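Local coordinates for hypothetical glycoside hydrolase (Parabacteroides distasonis, PDB 3TAW), which is of unknown function but belongs to a glycoside-hydrolase-related family whose fold is a five-bladed beta-propeller, at residues A[203-208]-A[242-247]; A[281-286]-A[322-327]. All blocks are in the same frame, centred on the assembly; numbering follows the deposited sequence.

Contact 1: residues A[203-208]-A[242-247]; sequences WGEKNV and SQLTEC
G204 and E205, in the turn between strands 199-203 and 209-213, dock by backbone hydrogen bonds and side-chain packing on T245, E246 and C247 at the start of strand 244-254, a largely buried loop-to-strand junction. In the five-bladed propeller of this family, the arrangement is consistent with the hairpin of one blade resting on the innermost strand of the next. Two bonds of unequal quality hold the backbones. C247 N donates to G204 O at 3.1 Å (N-H...O 156°), nearly in line with the carbonyl, and the same oxygen receives a CH...O contact from E246 CA at 3.3 Å. The bond from T245 N to E205 O is weak and bent (133°), in keeping with a loop rather than a strand lying against 244-247. The T245 hydroxyl oxygen sits between the backbone N and the carbonyl carbon (chi1 54°), which sets OG1 against N207 CA at 3.4 Å, while the V208 side chain crosses that of T245 at about a right angle, CG2 lying 3.8 Å from OG1. C247 SG lies over the W203 backbone, 3.6 Å from its N. On the other flank, E205 and E246 run side by side as extended chains, each with CG anti to the backbone N. L244 CD1 approaches E205 OE2 to 3.9 Å, and CD2 rests near K206 CA. The two carboxylates bring E205 OE2 and E246 OE1 to 4.1 Å. One water bridges them, donating to E205 OE2 at 2.7 Å and to E246 OE1. E205 OE2 also bonds to an unidentified bound molecule, whereas E246 OE2 is held by S178 OG. The water, donating to both, probably eases the closeness of the two carboxylates, and the unidentified molecule at E205 may mark a pocket there.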
ATOM      1  N   TRP A 203      -1.399   4.180  -9.413  1.00 12.28           N
ATOM      2  CA  TRP A 203      -0.101   3.996  -8.769  1.00 12.23           C
ATOM      3  C   TRP A 203       0.646   5.316  -8.678  1.00 12.71           C
ATOM      4  O   TRP A 203       0.340   6.277  -9.394  1.00 12.77           O
ATOM      5  CB  TRP A 203       0.719   2.911  -9.504  1.00 12.22           C
ATOM      6  CG  TRP A 203       1.168   3.360 -10.859  1.00 12.52           C
ATOM      7  CD1 TRP A 203       0.450   3.326 -12.017  1.00 13.08           C
ATOM      8  CD2 TRP A 203       2.406   3.994 -11.167  1.00 13.17           C
ATOM      9  NE1 TRP A 203       1.181   3.863 -13.038  1.00 13.71           N
ATOM     10  CE2 TRP A 203       2.394   4.285 -12.543  1.00 13.55           C
ATOM     11  CE3 TRP A 203       3.530   4.324 -10.414  1.00 13.22           C
ATOM     12  CZ2 TRP A 203       3.462   4.911 -13.187  1.00 14.01           C
ATOM     13  CZ3 TRP A 203       4.590   4.935 -11.040  1.00 13.53           C
ATOM     14  CH2 TRP A 203       4.548   5.242 -12.423  1.00 14.08           C
ATOM     15  N   GLY A 204       1.619   5.364  -7.783  1.00 12.97           N
ATOM     16  CA  GLY A 204       2.517   6.506  -7.702  1.00 13.44           C
ATOM     17  C   GLY A 204       2.642   7.115  -6.326  1.00 14.15           C
ATOM     18  O   GLY A 204       1.818   6.869  -5.439  1.00 13.71           O
ATOM     19  N   GLU A 205       3.673   7.935  -6.186  1.00 14.90           N
ATOM     20  CA  GLU A 205       3.995   8.688  -4.976  1.00 15.82           C
ATOM     21  C   GLU A 205       3.918  10.214  -5.231  1.00 16.28           C
ATOM     22  O   GLU A 205       3.264  10.926  -4.498  1.00 16.54           O
ATOM     23  CB  GLU A 205       5.414   8.310  -4.524  1.00 16.36           C
ATOM     24  CG  GLU A 205       5.938   9.066  -3.330  1.00 17.43           C
ATOM     25  CD  GLU A 205       7.429   8.822  -3.058  1.00 19.46           C
ATOM     26  OE1 GLU A 205       8.209   8.514  -3.988  1.00 20.38           O
ATOM     27  OE2 GLU A 205       7.833   8.996  -1.903  1.00 20.40           O
ATOM     28  N   LYS A 206       4.616  10.704  -6.253  1.00 17.43           N
ATOM     29  CA  LYS A 206       4.690  12.136  -6.532  1.00 18.66           C
ATOM     30  C   LYS A 206       3.422  12.688  -7.205  1.00 17.80           C
ATOM     31  O   LYS A 206       3.171  13.878  -7.139  1.00 18.13           O
ATOM     32  CB  LYS A 206       5.888  12.433  -7.424  1.00 21.53           C
ATOM     33  CG  LYS A 206       7.235  12.101  -6.798  1.00 24.81           C
ATOM     34  CD  LYS A 206       8.382  12.341  -7.786  1.00 28.44           C
ATOM     35  CE  LYS A 206       9.730  12.588  -7.105  1.00 32.06           C
ATOM     36  NZ  LYS A 206       9.935  11.834  -5.827  1.00 34.33           N
ATOM     37  N   ASN A 207       2.705  11.816  -7.918  1.00 16.01           N
ATOM     38  CA  ASN A 207       1.391  12.079  -8.486  1.00 15.10           C
ATOM     39  C   ASN A 207       0.645  10.750  -8.475  1.00 14.30           C
ATOM     40  O   ASN A 207       1.256   9.706  -8.280  1.00 13.49           O
ATOM     41  CB  ASN A 207       1.499  12.555  -9.948  1.00 15.79           C
ATOM     42  CG  ASN A 207       2.341  13.792 -10.102  1.00 16.41           C
ATOM     43  OD1 ASN A 207       1.836  14.903  -9.956  1.00 16.73           O
ATOM     44  ND2 ASN A 207       3.636  13.616 -10.416  1.00 16.47           N
ATOM     45  N   VAL A 208      -0.663  10.795  -8.716  1.00 13.37           N
ATOM     46  CA  VAL A 208      -1.443   9.595  -8.958  1.00 13.07           C
ATOM     47  C   VAL A 208      -1.482   9.337 -10.479  1.00 13.18           C
ATOM     48  O   VAL A 208      -2.054  10.117 -11.270  1.00 14.10           O
ATOM     49  CB  VAL A 208      -2.850   9.716  -8.358  1.00 12.72           C
ATOM     50  CG1 VAL A 208      -3.705   8.501  -8.739  1.00 12.01           C
ATOM     51  CG2 VAL A 208      -2.748   9.858  -6.832  1.00 12.32           C
ATOM     52  N   SER A 242      -0.093  18.273  -0.381  1.00 15.78           N
ATOM     53  CA  SER A 242       0.529  19.395  -1.066  1.00 16.65           C
ATOM     54  C   SER A 242       1.955  19.111  -1.524  1.00 17.03           C
ATOM     55  O   SER A 242       2.509  19.884  -2.322  1.00 17.42           O
ATOM     56  CB  SER A 242       0.484  20.637  -0.154  1.00 17.23           C
ATOM     57  OG  SER A 242       0.761  20.318   1.220  1.00 17.73           O
ATOM     58  N   GLN A 243       2.567  18.028  -1.030  1.00 16.76           N
ATOM     59  CA  GLN A 243       3.867  17.592  -1.537  1.00 17.49           C
ATOM     60  C   GLN A 243       3.831  16.254  -2.250  1.00 16.85           C
ATOM     61  O   GLN A 243       4.546  16.065  -3.238  1.00 17.10           O
ATOM     62  CB  GLN A 243       4.927  17.559  -0.428  1.00 18.70           C
ATOM     63  CG  GLN A 243       6.334  17.344  -0.992  1.00 20.23           C
ATOM     64  CD  GLN A 243       7.414  17.356   0.080  1.00 21.62           C
ATOM     65  OE1 GLN A 243       8.127  16.366   0.270  1.00 24.36           O
ATOM     66  NE2 GLN A 243       7.541  18.465   0.774  1.00 22.65           N
ATOM     67  N   LEU A 244       3.042  15.318  -1.722  1.00 15.87           N
ATOM     68  CA  LEU A 244       2.896  13.982  -2.330  1.00 15.44           C
ATOM     69  C   LEU A 244       1.445  13.549  -2.306  1.00 14.80           C
ATOM     70  O   LEU A 244       0.684  13.950  -1.425  1.00 14.99           O
ATOM     71  CB  LEU A 244       3.740  12.917  -1.604  1.00 15.45           C
ATOM     72  CG  LEU A 244       5.250  13.133  -1.482  1.00 16.09           C
ATOM     73  CD1 LEU A 244       5.836  12.093  -0.505  1.00 15.73           C
ATOM     74  CD2 LEU A 244       5.954  13.119  -2.847  1.00 15.99           C
ATOM     75  N   THR A 245       1.089  12.733  -3.298  1.00 14.44           N
ATOM     76  CA  THR A 245      -0.212  12.032  -3.370  1.00 14.25           C
ATOM     77  C   THR A 245       0.075  10.552  -3.680  1.00 13.84           C
ATOM     78  O   THR A 245       0.205  10.150  -4.847  1.00 14.38           O
ATOM     79  CB  THR A 245      -1.132  12.604  -4.457  1.00 14.50           C
ATOM     80  OG1 THR A 245      -0.438  12.621  -5.708  1.00 15.08           O
ATOM     81  CG2 THR A 245      -1.577  14.028  -4.105  1.00 14.51           C
ATOM     82  N   GLU A 246       0.218   9.757  -2.625  1.00 13.42           N
ATOM     83  CA  GLU A 246       0.753   8.403  -2.751  1.00 12.93           C
ATOM     84  C   GLU A 246      -0.345   7.364  -2.521  1.00 12.49           C
ATOM     85  O   GLU A 246      -0.971   7.303  -1.440  1.00 12.46           O
ATOM     86  CB  GLU A 246       1.919   8.186  -1.779  1.00 13.25           C
ATOM     87  CG  GLU A 246       2.573   6.834  -1.906  1.00 13.16           C
ATOM     88  CD  GLU A 246       3.947   6.764  -1.275  1.00 14.10           C
ATOM     89  OE1 GLU A 246       4.247   7.633  -0.421  1.00 14.67           O
ATOM     90  OE2 GLU A 246       4.722   5.858  -1.660  1.00 14.93           O
ATOM     91  N   CYS A 247      -0.573   6.536  -3.534  1.00 12.36           N
ATOM     92  CA  CYS A 247      -1.649   5.567  -3.487  1.00 12.14           C
ATOM     93  C   CYS A 247      -1.550   4.666  -2.250  1.00 12.15           C
ATOM     94  O   CYS A 247      -0.468   4.351  -1.785  1.00 11.88           O
ATOM     95  CB  CYS A 247      -1.659   4.737  -4.758  1.00 12.59           C
ATOM     96  SG  CYS A 247      -2.071   5.695  -6.212  1.00 13.70           S
TER
HETATM   97  O   HOH W   1       6.504   8.550   0.451  1.00 14.94           O

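Contact 2: residues A[281-286]-A[322-327]; sequences YCAGQA and VFVEGL. With EDO (1,2-ethanediol), chain I.
Y281 and V322 make the hydrogen bond between residues 281-286 and 322-327: V322 N donates to Y281 O at 3.1 Å, fairly straight, the donor tilted from the carbonyl plane. The V322 branch CG2 packs on the same carbonyl oxygen at 3.7 Å. Beyond this point the chains part, their N-to-C directions lying 40° apart, and side chains take over. The aromatic contact comes from Y281 and F323, which run alongside each other and point the same way. Y281 CD2 arrives at the edge of the phenylalanine ring, near its plane, 3.9 Å from F323 CD1; the rings are oblique, with planes at 65°. F323 has CG anti to the backbone N (chi1 -164°), which carries its ring back toward the tyrosine. Y281 also meets Y317 edge-to-face. In propeller terms, strand 281-288 belongs to the sheet of one blade and strand 322-330 begins the three-stranded sheet that follows, which is consistent with packing between neighbouring blades; E325 and G326 form a classic beta bulge against strand 333-340. Aliphatic contact continues the packing: A283 CB fits against both methyls of V324, 3.7 Å from CG1 and 3.9 Å from CG2. The polar interactions lie farther along. V324 N bonds to N263 OD1, and L327 O accepts a 2.7 Å hydrogen bond from O2 of 1,2-ethanediol, probably from the crystallisation liquor, that also bonds to T56 OG1.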
ATOM      1  N   TYR A 281       2.244  12.775   6.903  1.00 15.37           N
ATOM      2  CA  TYR A 281       1.371  12.067   5.963  1.00 15.15           C
ATOM      3  C   TYR A 281       0.018  11.808   6.622  1.00 14.85           C
ATOM      4  O   TYR A 281      -0.071  11.072   7.630  1.00 14.77           O
ATOM      5  CB  TYR A 281       1.985  10.737   5.544  1.00 14.73           C
ATOM      6  CG  TYR A 281       3.195  10.745   4.627  1.00 15.02           C
ATOM      7  CD1 TYR A 281       4.420  11.247   5.045  1.00 15.53           C
ATOM      8  CD2 TYR A 281       3.139  10.137   3.379  1.00 14.77           C
ATOM      9  CE1 TYR A 281       5.549  11.201   4.220  1.00 15.79           C
ATOM     10  CE2 TYR A 281       4.245  10.084   2.552  1.00 14.97           C
ATOM     11  CZ  TYR A 281       5.454  10.590   2.978  1.00 15.64           C
ATOM     12  OH  TYR A 281       6.548  10.510   2.165  1.00 16.45           O
ATOM     13  N   CYS A 282      -1.031  12.398   6.048  1.00 14.59           N
ATOM     14  CA  CYS A 282      -2.408  12.205   6.486  1.00 14.56           C
ATOM     15  C   CYS A 282      -3.157  11.608   5.310  1.00 14.02           C
ATOM     16  O   CYS A 282      -2.849  11.921   4.178  1.00 13.54           O
ATOM     17  CB  CYS A 282      -3.042  13.534   6.866  1.00 15.64           C
ATOM     18  SG  CYS A 282      -2.147  14.447   8.156  1.00 17.19           S
ATOM     19  N   ALA A 283      -4.153  10.774   5.587  1.00 13.07           N
ATOM     20  CA  ALA A 283      -4.775  10.005   4.533  1.00 12.75           C
ATOM     21  C   ALA A 283      -6.003  10.696   3.945  1.00 12.86           C
ATOM     22  O   ALA A 283      -6.838  11.190   4.674  1.00 13.43           O
ATOM     23  CB  ALA A 283      -5.139   8.585   5.072  1.00 11.87           C
ATOM     24  N   GLY A 284      -6.102  10.670   2.618  1.00 12.79           N
ATOM     25  CA  GLY A 284      -7.232  11.241   1.880  1.00 12.83           C
ATOM     26  C   GLY A 284      -7.947  10.204   1.028  1.00 12.36           C
ATOM     27  O   GLY A 284      -7.613   9.020   1.039  1.00 11.66           O
ATOM     28  N   GLN A 285      -8.965  10.652   0.302  1.00 12.64           N
ATOM     29  CA  GLN A 285      -9.684   9.785  -0.631  1.00 12.35           C
ATOM     30  C   GLN A 285     -10.060  10.527  -1.883  1.00 12.66           C
ATOM     31  O   GLN A 285     -10.384  11.705  -1.843  1.00 13.16           O
ATOM     32  CB  GLN A 285     -10.946   9.162   0.007  1.00 12.54           C
ATOM     33  CG  GLN A 285     -10.610   8.326   1.249  1.00 12.68           C
ATOM     34  CD  GLN A 285     -11.775   7.579   1.812  1.00 12.88           C
ATOM     35  OE1 GLN A 285     -12.763   7.301   1.111  1.00 13.53           O
ATOM     36  NE2 GLN A 285     -11.653   7.190   3.084  1.00 13.08           N
ATOM     37  N   ALA A 286      -9.975   9.828  -3.005  1.00 12.38           N
ATOM     38  CA  ALA A 286     -10.441  10.329  -4.286  1.00 12.61           C
ATOM     39  C   ALA A 286     -11.501   9.392  -4.841  1.00 12.84           C
ATOM     40  O   ALA A 286     -11.568   8.225  -4.459  1.00 13.00           O
ATOM     41  CB  ALA A 286      -9.290  10.460  -5.267  1.00 12.43           C
ATOM     42  N   VAL A 322       0.220   8.338   9.059  1.00 13.51           N
ATOM     43  CA  VAL A 322      -0.779   7.283   9.168  1.00 13.23           C
ATOM     44  C   VAL A 322      -0.933   6.793   7.738  1.00 12.94           C
ATOM     45  O   VAL A 322      -1.795   7.265   6.971  1.00 13.28           O
ATOM     46  CB  VAL A 322      -2.104   7.747   9.844  1.00 13.16           C
ATOM     47  CG1 VAL A 322      -1.870   7.982  11.318  1.00 13.32           C
ATOM     48  CG2 VAL A 322      -2.728   8.997   9.187  1.00 13.23           C
ATOM     49  N   PHE A 323      -0.066   5.834   7.378  1.00 12.37           N
ATOM     50  CA  PHE A 323       0.165   5.469   5.990  1.00 12.05           C
ATOM     51  C   PHE A 323      -0.730   4.287   5.620  1.00 11.70           C
ATOM     52  O   PHE A 323      -0.429   3.126   5.927  1.00 11.84           O
ATOM     53  CB  PHE A 323       1.648   5.143   5.762  1.00 12.07           C
ATOM     54  CG  PHE A 323       2.040   5.138   4.312  1.00 12.24           C
ATOM     55  CD1 PHE A 323       2.324   6.326   3.641  1.00 12.70           C
ATOM     56  CD2 PHE A 323       2.063   3.942   3.605  1.00 12.04           C
ATOM     57  CE1 PHE A 323       2.668   6.311   2.295  1.00 12.50           C
ATOM     58  CE2 PHE A 323       2.405   3.917   2.258  1.00 12.19           C
ATOM     59  CZ  PHE A 323       2.706   5.086   1.607  1.00 12.33           C
ATOM     60  N   VAL A 324      -1.863   4.608   5.006  1.00 11.24           N
ATOM     61  CA  VAL A 324      -2.905   3.630   4.744  1.00 10.57           C
ATOM     62  C   VAL A 324      -2.503   2.720   3.615  1.00 10.57           C
ATOM     63  O   VAL A 324      -2.048   3.175   2.585  1.00 10.23           O
ATOM     64  CB  VAL A 324      -4.283   4.291   4.520  1.00 10.46           C
ATOM     65  CG1 VAL A 324      -4.728   4.991   5.824  1.00 10.59           C
ATOM     66  CG2 VAL A 324      -4.257   5.237   3.322  1.00 10.59           C
ATOM     67  N   GLU A 325      -2.658   1.406   3.816  1.00 10.48           N
ATOM     68  CA  GLU A 325      -2.093   0.460   2.842  1.00 10.49           C
ATOM     69  C   GLU A 325      -2.756  -0.907   2.748  1.00 10.30           C
ATOM     70  O   GLU A 325      -2.583  -1.599   1.739  1.00 10.70           O
ATOM     71  CB  GLU A 325      -0.591   0.309   3.144  1.00 10.88           C
ATOM     72  CG  GLU A 325       0.210  -0.479   2.100  1.00 11.26           C
ATOM     73  CD  GLU A 325       1.730  -0.326   2.275  1.00 12.37           C
ATOM     74  OE1 GLU A 325       2.170   0.673   2.876  1.00 13.51           O
ATOM     75  OE2 GLU A 325       2.502  -1.226   1.823  1.00 12.72           O
ATOM     76  N   GLY A 326      -3.464  -1.323   3.808  1.00 10.07           N
ATOM     77  CA  GLY A 326      -4.211  -2.582   3.846  1.00 10.06           C
ATOM     78  C   GLY A 326      -5.667  -2.306   4.230  1.00 10.13           C
ATOM     79  O   GLY A 326      -5.943  -1.495   5.100  1.00 10.12           O
ATOM     80  N   LEU A 327      -6.606  -2.975   3.573  1.00 10.02           N
ATOM     81  CA  LEU A 327      -8.031  -2.732   3.802  1.00 10.15           C
ATOM     82  C   LEU A 327      -8.816  -3.994   3.495  1.00 10.34           C
ATOM     83  O   LEU A 327      -8.692  -4.534   2.388  1.00 10.75           O
ATOM     84  CB  LEU A 327      -8.514  -1.568   2.939  1.00 10.00           C
ATOM     85  CG  LEU A 327      -9.994  -1.206   3.061  1.00 10.20           C
ATOM     86  CD1 LEU A 327     -10.378  -0.828   4.526  1.00 10.07           C
ATOM     87  CD2 LEU A 327     -10.343  -0.059   2.072  1.00 10.46           C
TER
HETATM   88  C1  EDO I 394      -7.603  -7.105   0.009  1.00 13.52           C
HETATM   89  O1  EDO I 394      -8.021  -8.383  -0.512  1.00 14.30           O
HETATM   90  C2  EDO I 394      -8.253  -5.938  -0.754  1.00 13.50           C
HETATM   91  O2  EDO I 394      -7.944  -4.639  -0.190  1.00 12.64           O

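How the contacts relate
Contact 1 closes along the chain before contact 2 opens, and their centres lie about 11 Å apart. They share a sheet: strand 244-254 enters contact 1 and strand 281-288 enters contact 2, with strand 257-265 pairing between them. Contact 1 joins the hairpin of the probable preceding blade to strand 244-254, contact 2 joins strand 281-288 to the first strand of the next, so together they are consistent with successive blade interfaces of the propeller. The two meet directly: L244 CD1 packs 3.2 Å from Y281 OH, and E246 OE1 lies 3.4 Å from F323 CE1. E205 and Y281 each lie close to an unidentified bound molecule, probably from crystallisation, which may mark a pocket here.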